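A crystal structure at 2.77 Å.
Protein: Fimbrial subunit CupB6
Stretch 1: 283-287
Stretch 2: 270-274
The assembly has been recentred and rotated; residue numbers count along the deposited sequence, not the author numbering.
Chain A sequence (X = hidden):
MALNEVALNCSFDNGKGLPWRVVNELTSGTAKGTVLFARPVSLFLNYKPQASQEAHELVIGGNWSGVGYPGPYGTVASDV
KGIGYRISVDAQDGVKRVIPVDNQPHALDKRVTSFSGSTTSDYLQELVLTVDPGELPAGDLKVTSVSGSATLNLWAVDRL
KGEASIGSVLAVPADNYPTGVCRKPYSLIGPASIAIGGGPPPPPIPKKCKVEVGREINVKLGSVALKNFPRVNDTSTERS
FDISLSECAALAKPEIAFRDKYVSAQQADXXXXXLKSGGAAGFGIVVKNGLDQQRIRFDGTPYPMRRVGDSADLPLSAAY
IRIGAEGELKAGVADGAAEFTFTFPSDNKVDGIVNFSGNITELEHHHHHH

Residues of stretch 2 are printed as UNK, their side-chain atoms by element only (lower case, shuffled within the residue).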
ATOM      1  N   PHE A 283      -0.858 -45.290 -10.138  1.00 36.67           N
ATOM      2  CA  PHE A 283      -0.103 -44.474  -9.227  1.00 36.44           C
ATOM      3  C   PHE A 283      -0.328 -43.027  -9.531  1.00 35.31           C
ATOM      4  O   PHE A 283      -0.676 -42.659 -10.647  1.00 34.87           O
ATOM      5  CB  PHE A 283       1.398 -44.785  -9.326  1.00 37.08           C
ATOM      6  CG  PHE A 283       1.754 -46.147  -8.830  1.00 38.21           C
ATOM      7  CD1 PHE A 283       1.643 -47.253  -9.658  1.00 39.29           C
ATOM      8  CD2 PHE A 283       2.181 -46.326  -7.524  1.00 40.27           C
ATOM      9  CE1 PHE A 283       1.956 -48.515  -9.182  1.00 42.82           C
ATOM     10  CE2 PHE A 283       2.488 -47.587  -7.022  1.00 40.89           C
ATOM     11  CZ  PHE A 283       2.389 -48.684  -7.859  1.00 43.75           C
ATOM     12  N   GLY A 284      -0.081 -42.213  -8.527  1.00 33.19           N
ATOM     13  CA  GLY A 284      -0.137 -40.792  -8.704  1.00 32.76           C
ATOM     14  C   GLY A 284       0.916 -40.144  -7.869  1.00 33.23           C
ATOM     15  O   GLY A 284       1.675 -40.834  -7.164  1.00 35.65           O
ATOM     16  N   ILE A 285       0.940 -38.818  -7.903  1.00 31.89           N
ATOM     17  CA  ILE A 285       1.854 -38.051  -7.056  1.00 31.60           C
ATOM     18  C   ILE A 285       1.070 -37.193  -6.033  1.00 31.12           C
ATOM     19  O   ILE A 285       0.071 -36.562  -6.381  1.00 28.96           O
ATOM     20  CB  ILE A 285       2.737 -37.182  -7.933  1.00 31.50           C
ATOM     21  CG1 ILE A 285       3.689 -38.055  -8.710  1.00 31.35           C
ATOM     22  CG2 ILE A 285       3.555 -36.242  -7.093  1.00 33.64           C
ATOM     23  CD1 ILE A 285       4.314 -37.345  -9.864  1.00 32.09           C
ATOM     24  N   VAL A 286       1.495 -37.194  -4.774  1.00 28.48           N
ATOM     25  CA  VAL A 286       0.909 -36.271  -3.792  1.00 29.60           C
ATOM     26  C   VAL A 286       1.921 -35.228  -3.308  1.00 30.37           C
ATOM     27  O   VAL A 286       3.049 -35.575  -3.005  1.00 37.09           O
ATOM     28  CB  VAL A 286       0.286 -36.995  -2.585  1.00 28.46           C
ATOM     29  CG1 VAL A 286      -1.036 -37.614  -2.983  1.00 29.02           C
ATOM     30  CG2 VAL A 286       1.215 -38.038  -2.039  1.00 28.57           C
ATOM     31  N   VAL A 287       1.512 -33.964  -3.184  1.00 27.07           N
ATOM     32  CA  VAL A 287       2.396 -32.922  -2.678  1.00 25.23           C
ATOM     33  C   VAL A 287       1.841 -32.302  -1.413  1.00 26.80           C
ATOM     34  O   VAL A 287       0.690 -31.811  -1.372  1.00 28.77           O
ATOM     35  CB  VAL A 287       2.604 -31.813  -3.694  1.00 24.71           C
ATOM     36  CG1 VAL A 287       3.759 -30.911  -3.276  1.00 26.31           C
ATOM     37  CG2 VAL A 287       2.872 -32.417  -5.042  1.00 25.19           C
ATOM     38  N   UNK A 270      -8.593 -34.039  -6.315  1.00 39.49           N
ATOM     39  CA  UNK A 270      -7.498 -33.235  -6.892  1.00 37.08           C
ATOM     40  C   UNK A 270      -6.201 -33.216  -6.080  1.00 34.39           C
ATOM     41  O   UNK A 270      -5.211 -32.679  -6.542  1.00 33.49           O
ATOM     42  c   UNK A 270      -8.072 -31.828  -6.931  1.00 36.07           C
ATOM     43  c   UNK A 270      -9.542 -33.182  -5.596  1.00 38.01           C
ATOM     44  c   UNK A 270      -9.432 -31.904  -6.339  1.00 37.43           C
ATOM     45  N   UNK A 271      -6.203 -33.815  -4.908  1.00 30.89           N
ATOM     46  CA  UNK A 271      -4.940 -34.087  -4.257  1.00 30.66           C
ATOM     47  C   UNK A 271      -3.997 -35.021  -5.021  1.00 30.87           C
ATOM     48  O   UNK A 271      -2.805 -34.967  -4.809  1.00 37.28           O
ATOM     49  c   UNK A 271      -5.113 -34.647  -2.862  1.00 29.25           C
ATOM     50  o   UNK A 271      -5.974 -35.800  -2.911  1.00 33.90           O
ATOM     51  c   UNK A 271      -5.711 -33.585  -2.022  1.00 27.94           C
ATOM     52  N   UNK A 272      -4.498 -35.829  -5.933  1.00 28.67           N
ATOM     53  CA  UNK A 272      -3.665 -36.778  -6.666  1.00 28.38           C
ATOM     54  C   UNK A 272      -3.277 -36.126  -7.985  1.00 29.58           C
ATOM     55  O   UNK A 272      -4.139 -35.894  -8.836  1.00 29.89           O
ATOM     56  c   UNK A 272      -5.233 -38.655  -5.790  1.00 22.08           C
ATOM     57  c   UNK A 272      -3.409 -39.199  -7.390  1.00 24.74           C
ATOM     58  c   UNK A 272      -4.402 -38.130  -6.967  1.00 25.44           C
ATOM     59  c   UNK A 272      -4.390 -39.113  -4.660  1.00 21.75           C
ATOM     60  N   UNK A 273      -1.996 -35.833  -8.143  1.00 31.48           N
ATOM     61  CA  UNK A 273      -1.466 -35.418  -9.432  1.00 33.71           C
ATOM     62  C   UNK A 273      -1.284 -36.627 -10.366  1.00 34.47           C
ATOM     63  O   UNK A 273      -0.781 -37.673  -9.970  1.00 37.70           O
ATOM     64  c   UNK A 273       0.530 -34.046 -10.377  1.00 33.69           C
ATOM     65  c   UNK A 273      -0.147 -34.732  -9.206  1.00 33.01           C
ATOM     66  c   UNK A 273      -0.361 -33.032 -11.027  1.00 34.07           C
ATOM     67  c   UNK A 273       1.810 -33.391  -9.903  1.00 31.54           C
ATOM     68  N   UNK A 274      -1.654 -36.458 -11.622  1.00 33.61           N
ATOM     69  CA  UNK A 274      -1.677 -37.567 -12.574  1.00 33.66           C
ATOM     70  C   UNK A 274      -0.278 -37.865 -13.083  1.00 33.36           C
ATOM     71  O   UNK A 274       0.540 -36.966 -13.158  1.00 36.99           O
ATOM     72  c   UNK A 274      -2.587 -37.184 -13.752  1.00 36.05           C
ATOM     73  o   UNK A 274      -1.893 -37.041 -15.002  1.00 42.84           O
TER

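Position 270 carries three side-chain carbons that close a ring onto its own backbone nitrogen, an arrangement found in proline alone among the standard residues. The ring lies out of reach of stretch 1. Pro270 therefore contributes nothing directly to the contact. Its nitrogen has no hydrogen to donate and its phi is held near -85°, which suits a loop segment that has not yet come alongside the strand.

Position 271 has three side-chain atoms: a first carbon that bears one oxygen and one further carbon. This fork at CB, with a hydroxyl on one arm and a methyl on the other, could be drawn only by threonine. The side chain makes no close contact with stretch 1, and what reaches the strand is the backbone, with the carbonyl O of Thr271 lying 3.7 Å from Val286 CG1. The hydroxyl, OG1, is hydrogen-bonded to a residue just beyond one of the two stretches, so this polar group is satisfied while the backbone lies against the strand.

Position 272 has four side-chain carbons, forked at the first, with one arm a single carbon and the other two carbons long. Valine would lack the last carbon, and leucine would fork one atom later; the residue is isoleucine. Its two arms meet different neighbours. Ile272 CD1 packs 4.0 Å from Val286 CG1, an apolar contact, while Ile272 CG2 lies 3.9 Å from Gly284 CA. Glycine matters here: a CB built in ideal geometry on Gly284 would fall 2.4 Å from Ile272 CG2, a clash.

Position 273 also has four carbons, but the fork comes at the second, after an unbranched CB. That CB lies 4.0 Å from the CB of Ile285, and the branching pattern identifies leucine. Both residues are buried, so an aliphatic side chain is at home beside Ile285. With chi1 at -172° (t) and chi2 at 55° (p), Leu273 adopts a common leucine rotamer.

Position 274 has one carbon followed by one oxygen, the short hydroxyl side chain of serine. Its CA-to-CB bond points away from stretch 1, and the side chain makes no contact with it. Ser274 OG instead hydrogen-bonds to a residue just beyond one of the two stretches, an outlet that suits a small polar group in a partly exposed position.

The contact centres on a single antiparallel bridge between Ile285 and Leu273, whose CA atoms are 4.9 Å apart. Leu273 N donates to Ile285 O at 2.8 Å, and Ile285 N donates to Leu273 O at 2.9 Å, with N-H...O angles of 156° and 168°. Each residue thus gives and accepts one backbone hydrogen bond. These bonds involve no side-chain atoms and pair Ile285 with Leu273 directly; the side chains add apolar packing, and the missing CB of Gly284 leaves room for Ile272 CG2. Beside the bridge, Gly284 CA approaches Leu273 O to 3.4 Å, close to where an ideal CB on Gly284 would lie a tight 3.1 Å from Leu273 O.

Stretch 2 270-274: PTILS
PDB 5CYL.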